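Probable thioesterase (Thermus thermophilus, PDB 1Z54) probably hydrolyses fatty acyl-CoA thioesters, as a hot-dog-fold member of the 4-hydroxybenzoyl-CoA thioesterase family. Local coordinates at residues E30-D35 against V73-R78; D35-E38 against P43-R46; H45-R50 against E120-A125; T77-L82 against L87-R92. All coordinates share one frame; numbering follows the deposited sequence.

How the contacts relate
Helix 24-39 leads into the first two contacts. Contact 1 lays it on strand 72-82 and closes a loop with 37 residues between its segments. Within that loop, contact 2 closes a much shorter turn, from the end of the same helix to helix 44-48. Contact 3 begins on that second helix, sharing His-45 and Arg-46 with contact 2, and reaches the C-terminal helix 120-129; its long loop crosses that of contact 1. Contact 4, the hairpin of strands 72-82 and 86-95, is nested inside contact 3's loop and shares Thr-77 and Arg-78 with contact 1. Phe-36 of the central helix packs on both of these shared residues, tying helix to sheet.

Contact 1 of 4, residues E30-D35 against V73-R78; sequences EAARVD and VEVRTR
Ala-32 of helix segment 30-35 and Val-75 of strand segment 73-78 have the nearest CA atoms, 6.2 Å apart. The axes of the two segments come within 8.4 Å, and their N-to-C directions differ by 54°. Such closeness suits a helix residue whose side chain is a single methyl: CB of Ala-32 points at the strand and rests against two residues that the strand turns to this side, Val-75 and Thr-77. This is the heart of the hot-dog fold, in which an antiparallel sheet curls round a long central helix, here 24-39. Val-75 CG1 stands anti to its own backbone N (chi1 -176°) and meets Ala-32 CB at 3.3 Å, tighter than an ordinary van der Waals contact. Thr-77 presents its methyl rather than its hydroxyl, with CG2 3.5 Å from Ala-32 CB and 3.7 Å from Ala-32 O. No hydrogen bond joins the segments. On adjoining strand 3-8, Thr-5 touches Ala-32, while the end of Arg-33 leads away from segment 73-78, NH1 hydrogen-bonding Tyr-91 OH.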
loop_
_atom_site.group_PDB
_atom_site.type_symbol
_atom_site.label_atom_id
_atom_site.label_comp_id
_atom_site.label_asym_id
_atom_site.label_seq_id
_atom_site.Cartn_x
_atom_site.Cartn_y
_atom_site.Cartn_z
ATOM N N GLU A 30 -4.381 5.319 -11.588
ATOM C CA GLU A 30 -5.424 4.313 -11.716
ATOM C C GLU A 30 -6.775 4.895 -11.301
ATOM O O GLU A 30 -7.778 4.685 -11.972
ATOM C CB GLU A 30 -5.087 3.086 -10.858
ATOM C CG GLU A 30 -6.172 1.994 -10.841
ATOM C CD GLU A 30 -5.778 0.787 -9.984
ATOM O OE1 GLU A 30 -5.429 -0.274 -10.548
ATOM O OE2 GLU A 30 -5.803 0.913 -8.740
ATOM N N ALA A 31 -6.793 5.629 -10.197
ATOM C CA ALA A 31 -8.032 6.235 -9.724
ATOM C C ALA A 31 -8.594 7.170 -10.797
ATOM O O ALA A 31 -9.795 7.148 -11.075
ATOM C CB ALA A 31 -7.780 7.003 -8.428
ATOM N N ALA A 32 -7.717 7.973 -11.402
ATOM C CA ALA A 32 -8.114 8.917 -12.446
ATOM C C ALA A 32 -8.598 8.168 -13.678
ATOM O O ALA A 32 -9.606 8.537 -14.282
ATOM C CB ALA A 32 -6.941 9.817 -12.814
ATOM N N ARG A 33 -7.870 7.119 -14.055
ATOM C CA ARG A 33 -8.251 6.308 -15.206
ATOM C C ARG A 33 -9.653 5.715 -14.974
ATOM O O ARG A 33 -10.527 5.763 -15.849
ATOM C CB ARG A 33 -7.216 5.187 -15.417
ATOM C CG ARG A 33 -7.563 4.218 -16.540
ATOM C CD ARG A 33 -6.422 3.250 -16.899
ATOM N NE ARG A 33 -6.000 2.335 -15.828
ATOM C CZ ARG A 33 -4.981 2.558 -14.997
ATOM N NH1 ARG A 33 -4.268 3.674 -15.094
ATOM N NH2 ARG A 33 -4.643 1.650 -14.089
ATOM N N VAL A 34 -9.862 5.168 -13.779
ATOM C CA VAL A 34 -11.136 4.566 -13.407
ATOM C C VAL A 34 -12.284 5.593 -13.447
ATOM O O VAL A 34 -13.397 5.295 -13.894
ATOM C CB VAL A 34 -11.028 3.942 -11.989
ATOM C CG1 VAL A 34 -12.403 3.763 -11.382
ATOM C CG2 VAL A 34 -10.290 2.602 -12.074
ATOM N N ASP A 35 -12.003 6.796 -12.966
ATOM C CA ASP A 35 -12.983 7.873 -12.946
ATOM C C ASP A 35 -13.317 8.262 -14.396
ATOM O O ASP A 35 -14.479 8.477 -14.746
ATOM C CB ASP A 35 -12.399 9.059 -12.170
ATOM C CG ASP A 35 -13.390 10.196 -11.985
ATOM O OD1 ASP A 35 -14.582 9.931 -11.734
ATOM O OD2 ASP A 35 -12.964 11.363 -12.071
ATOM N N VAL A 73 -4.694 16.935 -4.956
ATOM C CA VAL A 73 -4.113 16.976 -6.293
ATOM C C VAL A 73 -5.154 16.715 -7.357
ATOM O O VAL A 73 -6.159 16.043 -7.117
ATOM C CB VAL A 73 -2.990 15.925 -6.489
ATOM C CG1 VAL A 73 -1.821 16.230 -5.594
ATOM C CG2 VAL A 73 -3.541 14.526 -6.229
ATOM N N GLU A 74 -4.898 17.260 -8.538
ATOM C CA GLU A 74 -5.788 17.085 -9.671
ATOM C C GLU A 74 -5.072 16.267 -10.724
ATOM O O GLU A 74 -3.927 16.559 -11.085
ATOM C CB GLU A 74 -6.201 18.442 -10.246
ATOM C CG GLU A 74 -7.181 19.196 -9.367
ATOM C CD GLU A 74 -7.683 20.476 -10.009
ATOM O OE1 GLU A 74 -8.652 21.059 -9.478
ATOM O OE2 GLU A 74 -7.110 20.903 -11.037
ATOM N N VAL A 75 -5.744 15.224 -11.192
ATOM C CA VAL A 75 -5.181 14.356 -12.204
ATOM C C VAL A 75 -6.001 14.469 -13.469
ATOM O O VAL A 75 -7.184 14.126 -13.495
ATOM C CB VAL A 75 -5.167 12.896 -11.753
ATOM C CG1 VAL A 75 -4.468 12.046 -12.805
ATOM C CG2 VAL A 75 -4.460 12.781 -10.405
ATOM N N ARG A 76 -5.359 14.972 -14.513
ATOM C CA ARG A 76 -6.003 15.152 -15.800
ATOM C C ARG A 76 -5.668 13.958 -16.674
ATOM O O ARG A 76 -4.499 13.637 -16.876
ATOM C CB ARG A 76 -5.495 16.446 -16.442
ATOM C CG ARG A 76 -5.793 17.681 -15.596
ATOM C CD ARG A 76 -4.935 18.880 -15.990
ATOM N NE ARG A 76 -5.122 19.267 -17.385
ATOM C CZ ARG A 76 -4.550 20.333 -17.945
ATOM N NH1 ARG A 76 -4.771 20.618 -19.224
ATOM N NH2 ARG A 76 -3.757 21.117 -17.226
ATOM N N THR A 77 -6.687 13.287 -17.192
ATOM C CA THR A 77 -6.423 12.137 -18.036
ATOM C C THR A 77 -7.184 12.138 -19.345
ATOM O O THR A 77 -8.326 12.594 -19.435
ATOM C CB THR A 77 -6.698 10.794 -17.291
ATOM O OG1 THR A 77 -7.432 9.908 -18.141
ATOM C CG2 THR A 77 -7.456 11.020 -16.018
ATOM N N ARG A 78 -6.523 11.642 -20.375
ATOM C CA ARG A 78 -7.157 11.554 -21.668
ATOM C C ARG A 78 -6.686 10.287 -22.340
ATOM O O ARG A 78 -5.646 9.729 -21.981
ATOM C CB ARG A 78 -6.811 12.779 -22.520
ATOM C CG ARG A 78 -5.405 12.796 -23.079
ATOM C CD ARG A 78 -5.245 13.972 -24.032
ATOM N NE ARG A 78 -4.202 13.722 -25.021
ATOM C CZ ARG A 78 -2.906 13.681 -24.742
ATOM N NH1 ARG A 78 -2.487 13.883 -23.500
ATOM N NH2 ARG A 78 -2.034 13.422 -25.706
#

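Contact 2 of 4, residues D35-E38 against P43-R46; sequences DFLE and PYHR
Leu-37 and Glu-38 meet Pro-43 and Tyr-44 across the short connection between two successive helices of the hot-dog fold, the central helix 24-39 and helix 44-48, with Pro-43 at the N-cap position of the latter. The chain turns back closely here, and the CA atoms of Glu-38 and Pro-43 are 3.8 Å apart. Leu-37 O approaches Pro-43 N to 3.7 Å, but a proline nitrogen within the chain carries no hydrogen to give it. Glu-38 lies along the proline, its CB 4.1 Å from Pro-43 CA, and the extended side chain brings OE1 to within 4.3 Å of Pro-43 CB. On the inner side, Leu-37 and Tyr-44 run side by side in the same direction. Leu-37 CD1 reaches Tyr-44 CD1 at 4.0 Å, approaching the ring obliquely. The ring is placed by CG standing anti to the backbone N (chi1 -165°), and its OH accepts a hydrogen bond from Phe-54 N of strand 52-63. Phe-69 of the second subunit also packs on Tyr-44. With no hydrogen bond across the turn, the segments meet mainly through van der Waals contact, though Glu-38 may attract His-45 if that is charged, and the phenol's bond probably limits the ring's freedom.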
loop_
_atom_site.group_PDB
_atom_site.type_symbol
_atom_site.label_atom_id
_atom_site.label_comp_id
_atom_site.label_asym_id
_atom_site.label_seq_id
_atom_site.Cartn_x
_atom_site.Cartn_y
_atom_site.Cartn_z
ATOM N N ASP A 35 -12.003 6.796 -12.966
ATOM C CA ASP A 35 -12.983 7.873 -12.946
ATOM C C ASP A 35 -13.317 8.262 -14.396
ATOM O O ASP A 35 -14.479 8.477 -14.746
ATOM C CB ASP A 35 -12.399 9.059 -12.170
ATOM C CG ASP A 35 -13.390 10.196 -11.985
ATOM O OD1 ASP A 35 -14.582 9.931 -11.734
ATOM O OD2 ASP A 35 -12.964 11.363 -12.071
ATOM N N PHE A 36 -12.288 8.332 -15.233
ATOM C CA PHE A 36 -12.440 8.673 -16.649
ATOM C C PHE A 36 -13.389 7.672 -17.314
ATOM O O PHE A 36 -14.380 8.059 -17.948
ATOM C CB PHE A 36 -11.059 8.642 -17.314
ATOM C CG PHE A 36 -11.066 8.902 -18.800
ATOM C CD1 PHE A 36 -11.382 7.892 -19.698
ATOM C CD2 PHE A 36 -10.699 10.151 -19.299
ATOM C CE1 PHE A 36 -11.330 8.117 -21.074
ATOM C CE2 PHE A 36 -10.642 10.392 -20.676
ATOM C CZ PHE A 36 -10.956 9.376 -21.565
ATOM N N LEU A 37 -13.089 6.387 -17.148
ATOM C CA LEU A 37 -13.906 5.326 -17.714
ATOM C C LEU A 37 -15.341 5.370 -17.197
ATOM O O LEU A 37 -16.285 5.155 -17.959
ATOM C CB LEU A 37 -13.286 3.971 -17.403
ATOM C CG LEU A 37 -12.072 3.605 -18.255
ATOM C CD1 LEU A 37 -11.415 2.358 -17.699
ATOM C CD2 LEU A 37 -12.511 3.372 -19.701
ATOM N N GLU A 38 -15.516 5.645 -15.909
ATOM C CA GLU A 38 -16.863 5.712 -15.363
ATOM C C GLU A 38 -17.621 6.881 -16.009
ATOM O O GLU A 38 -18.704 6.699 -16.564
ATOM C CB GLU A 38 -16.806 5.872 -13.838
ATOM C CG GLU A 38 -18.139 6.172 -13.168
ATOM C CD GLU A 38 -18.077 6.028 -11.649
ATOM O OE1 GLU A 38 -18.324 4.913 -11.145
ATOM O OE2 GLU A 38 -17.773 7.025 -10.956
ATOM N N PRO A 43 -18.139 2.324 -16.399
ATOM C CA PRO A 43 -17.628 2.022 -15.053
ATOM C C PRO A 43 -16.815 0.727 -15.119
ATOM O O PRO A 43 -17.330 -0.304 -15.538
ATOM C CB PRO A 43 -18.907 1.907 -14.214
ATOM C CG PRO A 43 -19.953 1.461 -15.229
ATOM C CD PRO A 43 -19.615 2.339 -16.410
ATOM N N TYR A 44 -15.544 0.800 -14.723
ATOM C CA TYR A 44 -14.635 -0.341 -14.799
ATOM C C TYR A 44 -15.041 -1.608 -14.053
ATOM O O TYR A 44 -14.684 -2.715 -14.471
ATOM C CB TYR A 44 -13.218 0.066 -14.361
ATOM C CG TYR A 44 -12.169 -0.950 -14.767
ATOM C CD1 TYR A 44 -11.945 -1.237 -16.111
ATOM C CD2 TYR A 44 -11.463 -1.684 -13.812
ATOM C CE1 TYR A 44 -11.057 -2.234 -16.500
ATOM C CE2 TYR A 44 -10.568 -2.688 -14.191
ATOM C CZ TYR A 44 -10.377 -2.958 -15.536
ATOM O OH TYR A 44 -9.540 -3.977 -15.925
ATOM N N HIS A 45 -15.770 -1.466 -12.955
ATOM C CA HIS A 45 -16.180 -2.645 -12.212
ATOM C C HIS A 45 -17.164 -3.447 -13.057
ATOM O O HIS A 45 -17.153 -4.676 -13.028
ATOM C CB HIS A 45 -16.792 -2.253 -10.863
ATOM C CG HIS A 45 -18.010 -1.390 -10.967
ATOM N ND1 HIS A 45 -19.289 -1.897 -10.882
ATOM C CD2 HIS A 45 -18.147 -0.051 -11.122
ATOM C CE1 HIS A 45 -20.161 -0.908 -10.974
ATOM N NE2 HIS A 45 -19.495 0.223 -11.120
ATOM N N ARG A 46 -17.994 -2.755 -13.834
ATOM C CA ARG A 46 -18.953 -3.449 -14.684
ATOM C C ARG A 46 -18.254 -4.090 -15.874
ATOM O O ARG A 46 -18.688 -5.133 -16.359
ATOM C CB ARG A 46 -20.062 -2.499 -15.153
ATOM C CG ARG A 46 -20.988 -2.075 -14.021
ATOM C CD ARG A 46 -22.260 -1.397 -14.511
ATOM N NE ARG A 46 -23.152 -1.070 -13.400
ATOM C CZ ARG A 46 -23.716 -1.971 -12.596
ATOM N NH1 ARG A 46 -23.489 -3.266 -12.779
ATOM N NH2 ARG A 46 -24.500 -1.578 -11.599
#

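Contact 3 of 4, residues H45-R50 against E120-A125; sequences HRVEAR and EDIYRA
Asp-121, in the opening turn of helix 120-129, faces Arg-50; together they join the loop after the short helix 44-48 to helix 120-129 at an edge of the fold. Asp-121 CG sits between the backbone N and the carbonyl carbon (chi1 68°), and the carboxylate meets the guanidinium end-on. Arg-50 NH1 gives a nearly straight bond to Asp-121 OD2, 3.0 Å long with an N-H...O angle of 171°, while NH2 gives a shorter, more bent one of 2.7 Å to the syn lone pair of OD1. A weak third bond runs from NH1 to OD1. The two planes are 44° apart, so the pairing is twisted rather than flat. OD2 also accepts a weak bond from the backbone N of Ile-122. Without the Asp-121 carboxylate, as with an alanine here, the Arg-50 charge would probably be left without its mate and the guanidinium free to turn. Next in sequence, Ile-122 sends CD1 over one face of that guanidinium, 3.9 Å above its plane and towards the rim. The same methyl touches Val-47 CG1 at 3.9 Å, and Val-52 of strand 52-63 packs on both Val-47 and Ile-122. Charge thus lies on the outer side of a buried aliphatic contact; because Arg-50 is exposed, solvent is likely to temper the strength of the bridge.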
loop_
_atom_site.group_PDB
_atom_site.type_symbol
_atom_site.label_atom_id
_atom_site.label_comp_id
_atom_site.label_asym_id
_atom_site.label_seq_id
_atom_site.Cartn_x
_atom_site.Cartn_y
_atom_site.Cartn_z
ATOM N N HIS A 45 -15.770 -1.466 -12.955
ATOM C CA HIS A 45 -16.180 -2.645 -12.212
ATOM C C HIS A 45 -17.164 -3.447 -13.057
ATOM O O HIS A 45 -17.153 -4.676 -13.028
ATOM C CB HIS A 45 -16.792 -2.253 -10.863
ATOM C CG HIS A 45 -18.010 -1.390 -10.967
ATOM N ND1 HIS A 45 -19.289 -1.897 -10.882
ATOM C CD2 HIS A 45 -18.147 -0.051 -11.122
ATOM C CE1 HIS A 45 -20.161 -0.908 -10.974
ATOM N NE2 HIS A 45 -19.495 0.223 -11.120
ATOM N N ARG A 46 -17.994 -2.755 -13.834
ATOM C CA ARG A 46 -18.953 -3.449 -14.684
ATOM C C ARG A 46 -18.254 -4.090 -15.874
ATOM O O ARG A 46 -18.688 -5.133 -16.359
ATOM C CB ARG A 46 -20.062 -2.499 -15.153
ATOM C CG ARG A 46 -20.988 -2.075 -14.021
ATOM C CD ARG A 46 -22.260 -1.397 -14.511
ATOM N NE ARG A 46 -23.152 -1.070 -13.400
ATOM C CZ ARG A 46 -23.716 -1.971 -12.596
ATOM N NH1 ARG A 46 -23.489 -3.266 -12.779
ATOM N NH2 ARG A 46 -24.500 -1.578 -11.599
ATOM N N VAL A 47 -17.165 -3.478 -16.334
ATOM C CA VAL A 47 -16.408 -4.032 -17.452
ATOM C C VAL A 47 -15.805 -5.388 -17.062
ATOM O O VAL A 47 -15.954 -6.368 -17.794
ATOM C CB VAL A 47 -15.261 -3.088 -17.892
ATOM C CG1 VAL A 47 -14.551 -3.674 -19.094
ATOM C CG2 VAL A 47 -15.811 -1.705 -18.219
ATOM N N GLU A 48 -15.129 -5.448 -15.915
ATOM C CA GLU A 48 -14.531 -6.708 -15.466
ATOM C C GLU A 48 -15.607 -7.746 -15.138
ATOM O O GLU A 48 -15.354 -8.951 -15.172
ATOM C CB GLU A 48 -13.645 -6.496 -14.229
ATOM C CG GLU A 48 -12.420 -5.617 -14.452
ATOM C CD GLU A 48 -11.264 -5.992 -13.532
ATOM O OE1 GLU A 48 -11.526 -6.386 -12.373
ATOM O OE2 GLU A 48 -10.094 -5.885 -13.968
ATOM N N ALA A 49 -16.804 -7.271 -14.816
ATOM C CA ALA A 49 -17.916 -8.155 -14.497
ATOM C C ALA A 49 -18.386 -8.881 -15.758
ATOM O O ALA A 49 -19.122 -9.863 -15.681
ATOM C CB ALA A 49 -19.067 -7.351 -13.885
ATOM N N ARG A 50 -17.956 -8.386 -16.916
ATOM C CA ARG A 50 -18.308 -8.986 -18.198
ATOM C C ARG A 50 -17.127 -9.818 -18.673
ATOM O O ARG A 50 -17.118 -10.324 -19.796
ATOM C CB ARG A 50 -18.589 -7.902 -19.241
ATOM C CG ARG A 50 -19.819 -7.066 -18.982
ATOM C CD ARG A 50 -19.805 -5.797 -19.840
ATOM N NE ARG A 50 -19.442 -6.074 -21.229
ATOM C CZ ARG A 50 -19.522 -5.187 -22.217
ATOM N NH1 ARG A 50 -19.167 -5.529 -23.448
ATOM N NH2 ARG A 50 -19.963 -3.959 -21.975
ATOM N N GLU A 120 -16.820 -4.552 -29.223
ATOM C CA GLU A 120 -17.459 -3.476 -29.976
ATOM C C GLU A 120 -18.092 -2.328 -29.203
ATOM O O GLU A 120 -17.753 -1.168 -29.432
ATOM C CB GLU A 120 -18.500 -4.064 -30.927
ATOM C CG GLU A 120 -17.906 -4.950 -32.001
ATOM C CD GLU A 120 -16.792 -4.261 -32.765
ATOM O OE1 GLU A 120 -16.969 -3.076 -33.132
ATOM O OE2 GLU A 120 -15.743 -4.904 -32.999
ATOM N N ASP A 121 -19.013 -2.634 -28.298
ATOM C CA ASP A 121 -19.678 -1.580 -27.544
ATOM C C ASP A 121 -18.717 -0.713 -26.737
ATOM O O ASP A 121 -18.941 0.487 -26.586
ATOM C CB ASP A 121 -20.749 -2.165 -26.615
ATOM C CG ASP A 121 -20.161 -2.986 -25.484
ATOM O OD1 ASP A 121 -20.831 -3.108 -24.436
ATOM O OD2 ASP A 121 -19.044 -3.521 -25.643
ATOM N N ILE A 122 -17.648 -1.308 -26.219
ATOM C CA ILE A 122 -16.673 -0.548 -25.446
ATOM C C ILE A 122 -15.769 0.248 -26.392
ATOM O O ILE A 122 -15.382 1.392 -26.101
ATOM C CB ILE A 122 -15.797 -1.481 -24.582
ATOM C CG1 ILE A 122 -16.670 -2.172 -23.528
ATOM C CG2 ILE A 122 -14.668 -0.686 -23.931
ATOM C CD1 ILE A 122 -15.930 -3.221 -22.686
ATOM N N TYR A 123 -15.428 -0.371 -27.517
ATOM C CA TYR A 123 -14.581 0.274 -28.513
ATOM C C TYR A 123 -15.290 1.519 -29.030
ATOM O O TYR A 123 -14.713 2.601 -29.098
ATOM C CB TYR A 123 -14.306 -0.682 -29.678
ATOM C CG TYR A 123 -13.472 -0.059 -30.777
ATOM C CD1 TYR A 123 -12.098 0.132 -30.617
ATOM C CD2 TYR A 123 -14.067 0.393 -31.958
ATOM C CE1 TYR A 123 -11.338 0.762 -31.601
ATOM C CE2 TYR A 123 -13.316 1.022 -32.948
ATOM C CZ TYR A 123 -11.955 1.204 -32.763
ATOM O OH TYR A 123 -11.214 1.835 -33.736
ATOM N N ARG A 124 -16.556 1.347 -29.383
ATOM C CA ARG A 124 -17.383 2.426 -29.903
ATOM C C ARG A 124 -17.422 3.632 -28.956
ATOM O O ARG A 124 -17.214 4.776 -29.377
ATOM C CB ARG A 124 -18.791 1.877 -30.142
ATOM C CG ARG A 124 -19.762 2.807 -30.831
ATOM C CD ARG A 124 -20.986 2.012 -31.251
ATOM N NE ARG A 124 -21.596 1.325 -30.114
ATOM C CZ ARG A 124 -22.411 0.278 -30.218
ATOM N NH1 ARG A 124 -22.919 -0.277 -29.125
ATOM N NH2 ARG A 124 -22.708 -0.223 -31.411
ATOM N N ALA A 125 -17.669 3.374 -27.674
ATOM C CA ALA A 125 -17.740 4.447 -26.687
ATOM C C ALA A 125 -16.392 5.151 -26.484
ATOM O O ALA A 125 -16.330 6.386 -26.384
ATOM C CB ALA A 125 -18.250 3.893 -25.360
#

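Contact 4 of 4, residues T77-L82 against L87-R92; sequences TRLAEL and LLFRYR
Arg-78 and Arg-90 form a hydrogen-bonded pair in the antiparallel hairpin of strands 72-82 and 86-95, each backbone N bonding to the other's O. From Arg-90, CB lies 3.6 Å from Arg-78 NH1, CG meets Ala-80 CB at 3.7 Å, and CD passes 3.8 Å from Arg-78 NH2. With CG anti to the carbonyl carbon (chi1 -80°), the extended chain runs alongside Arg-78, NE 4.8 Å from its NH2 and the guanidinium planes 19° apart. Two residues along, Ala-80 and Glu-81 both face Leu-88 in a classic beta bulge. Leu-88 O takes two bonds, from Ala-80 N at 2.8 Å and from Glu-81 N, in the carbonyl plane on a lone pair.

Leu-79 and Phe-89 point to the other face, toward the helices. Leu-79 CD1 stands over the centre of the Phe-89 ring, 4.2 Å from its centroid, in a CH-pi contact. Tyr-91 leans on Thr-77, with CD2 3.4 Å from Thr-77 CB, and its OH accepts a bond from Arg-33 NH1 and pairs with Thr-105 OG1. A phenylalanine in place of Tyr-91 would probably leave both groups without their common partner. The hairpin thus separates a largely apolar, buried face, where Thr-77 OG1 has no polar partner in the model, from one where Leu-88 is buried but solvent around the exposed Arg-78, Arg-90 and Glu-81 probably dampens repulsion between the arginines.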
loop_
_atom_site.group_PDB
_atom_site.type_symbol
_atom_site.label_atom_id
_atom_site.label_comp_id
_atom_site.label_asym_id
_atom_site.label_seq_id
_atom_site.Cartn_x
_atom_site.Cartn_y
_atom_site.Cartn_z
ATOM N N THR A 77 -6.687 13.287 -17.192
ATOM C CA THR A 77 -6.423 12.137 -18.036
ATOM C C THR A 77 -7.184 12.138 -19.345
ATOM O O THR A 77 -8.326 12.594 -19.435
ATOM C CB THR A 77 -6.698 10.794 -17.291
ATOM O OG1 THR A 77 -7.432 9.908 -18.141
ATOM C CG2 THR A 77 -7.456 11.020 -16.018
ATOM N N ARG A 78 -6.523 11.642 -20.375
ATOM C CA ARG A 78 -7.157 11.554 -21.668
ATOM C C ARG A 78 -6.686 10.287 -22.340
ATOM O O ARG A 78 -5.646 9.729 -21.981
ATOM C CB ARG A 78 -6.811 12.779 -22.520
ATOM C CG ARG A 78 -5.405 12.796 -23.079
ATOM C CD ARG A 78 -5.245 13.972 -24.032
ATOM N NE ARG A 78 -4.202 13.722 -25.021
ATOM C CZ ARG A 78 -2.906 13.681 -24.742
ATOM N NH1 ARG A 78 -2.487 13.883 -23.500
ATOM N NH2 ARG A 78 -2.034 13.422 -25.706
ATOM N N LEU A 79 -7.471 9.816 -23.294
ATOM C CA LEU A 79 -7.125 8.622 -24.038
ATOM C C LEU A 79 -6.289 9.129 -25.204
ATOM O O LEU A 79 -6.827 9.677 -26.170
ATOM C CB LEU A 79 -8.394 7.930 -24.538
ATOM C CG LEU A 79 -8.244 6.644 -25.350
ATOM C CD1 LEU A 79 -7.476 5.610 -24.544
ATOM C CD2 LEU A 79 -9.630 6.116 -25.723
ATOM N N ALA A 80 -4.974 8.958 -25.102
ATOM C CA ALA A 80 -4.059 9.420 -26.141
ATOM C C ALA A 80 -3.982 8.489 -27.351
ATOM O O ALA A 80 -3.789 8.939 -28.478
ATOM C CB ALA A 80 -2.666 9.631 -25.547
ATOM N N GLU A 81 -4.137 7.192 -27.119
ATOM C CA GLU A 81 -4.077 6.229 -28.212
ATOM C C GLU A 81 -5.129 5.142 -28.032
ATOM O O GLU A 81 -5.364 4.668 -26.920
ATOM C CB GLU A 81 -2.673 5.606 -28.289
ATOM C CG GLU A 81 -1.586 6.566 -28.778
ATOM C CD GLU A 81 -0.180 5.996 -28.646
ATOM O OE1 GLU A 81 -0.036 4.754 -28.622
ATOM O OE2 GLU A 81 0.785 6.790 -28.579
ATOM N N LEU A 82 -5.771 4.757 -29.132
ATOM C CA LEU A 82 -6.799 3.725 -29.090
ATOM C C LEU A 82 -6.783 2.862 -30.342
ATOM O O LEU A 82 -7.022 3.356 -31.445
ATOM C CB LEU A 82 -8.188 4.358 -28.943
ATOM C CG LEU A 82 -9.373 3.389 -29.088
ATOM C CD1 LEU A 82 -9.437 2.502 -27.862
ATOM C CD2 LEU A 82 -10.680 4.159 -29.259
ATOM N N LEU A 87 -4.844 0.438 -25.609
ATOM C CA LEU A 87 -5.198 1.799 -25.222
ATOM C C LEU A 87 -4.004 2.438 -24.524
ATOM O O LEU A 87 -3.202 1.745 -23.891
ATOM C CB LEU A 87 -6.363 1.814 -24.232
ATOM C CG LEU A 87 -7.497 0.796 -24.293
ATOM C CD1 LEU A 87 -6.998 -0.582 -23.876
ATOM C CD2 LEU A 87 -8.596 1.253 -23.347
ATOM N N LEU A 88 -3.897 3.760 -24.628
ATOM C CA LEU A 88 -2.812 4.489 -23.979
ATOM C C LEU A 88 -3.356 5.759 -23.348
ATOM O O LEU A 88 -3.818 6.658 -24.054
ATOM C CB LEU A 88 -1.713 4.857 -24.989
ATOM C CG LEU A 88 -0.432 5.554 -24.482
ATOM C CD1 LEU A 88 -0.755 6.903 -23.864
ATOM C CD2 LEU A 88 0.269 4.677 -23.468
ATOM N N PHE A 89 -3.296 5.830 -22.021
ATOM C CA PHE A 89 -3.755 7.008 -21.304
ATOM C C PHE A 89 -2.559 7.866 -20.949
ATOM O O PHE A 89 -1.471 7.359 -20.671
ATOM C CB PHE A 89 -4.483 6.636 -20.003
ATOM C CG PHE A 89 -5.772 5.908 -20.211
ATOM C CD1 PHE A 89 -5.781 4.550 -20.481
ATOM C CD2 PHE A 89 -6.985 6.594 -20.162
ATOM C CE1 PHE A 89 -6.978 3.878 -20.702
ATOM C CE2 PHE A 89 -8.188 5.936 -20.380
ATOM C CZ PHE A 89 -8.187 4.575 -20.652
ATOM N N ARG A 90 -2.766 9.175 -20.963
ATOM C CA ARG A 90 -1.723 10.112 -20.600
ATOM C C ARG A 90 -2.272 10.957 -19.470
ATOM O O ARG A 90 -3.446 11.320 -19.476
ATOM C CB ARG A 90 -1.326 10.975 -21.796
ATOM C CG ARG A 90 -0.380 10.270 -22.742
ATOM C CD ARG A 90 0.356 11.269 -23.604
ATOM N NE ARG A 90 1.615 10.725 -24.102
ATOM C CZ ARG A 90 2.631 10.350 -23.328
ATOM N NH1 ARG A 90 3.737 9.866 -23.876
ATOM N NH2 ARG A 90 2.545 10.459 -22.008
ATOM N N TYR A 91 -1.430 11.261 -18.488
ATOM C CA TYR A 91 -1.895 12.023 -17.343
ATOM C C TYR A 91 -0.999 13.163 -16.912
ATOM O O TYR A 91 0.209 13.149 -17.139
ATOM C CB TYR A 91 -2.054 11.114 -16.121
ATOM C CG TYR A 91 -2.617 9.742 -16.379
ATOM C CD1 TYR A 91 -1.861 8.757 -17.025
ATOM C CD2 TYR A 91 -3.878 9.396 -15.899
ATOM C CE1 TYR A 91 -2.352 7.452 -17.176
ATOM C CE2 TYR A 91 -4.373 8.105 -16.042
ATOM C CZ TYR A 91 -3.608 7.137 -16.677
ATOM O OH TYR A 91 -4.103 5.857 -16.791
ATOM N N ARG A 92 -1.618 14.134 -16.248
ATOM C CA ARG A 92 -0.909 15.273 -15.688
ATOM C C ARG A 92 -1.413 15.403 -14.262
ATOM O O ARG A 92 -2.621 15.507 -14.026
ATOM C CB ARG A 92 -1.200 16.560 -16.467
ATOM C CG ARG A 92 -0.477 16.636 -17.804
ATOM C CD ARG A 92 -0.774 17.918 -18.578
ATOM N NE ARG A 92 0.036 19.051 -18.139
ATOM C CZ ARG A 92 -0.265 19.838 -17.114
ATOM N NH1 ARG A 92 -1.370 19.624 -16.414
ATOM N NH2 ARG A 92 0.546 20.839 -16.786
#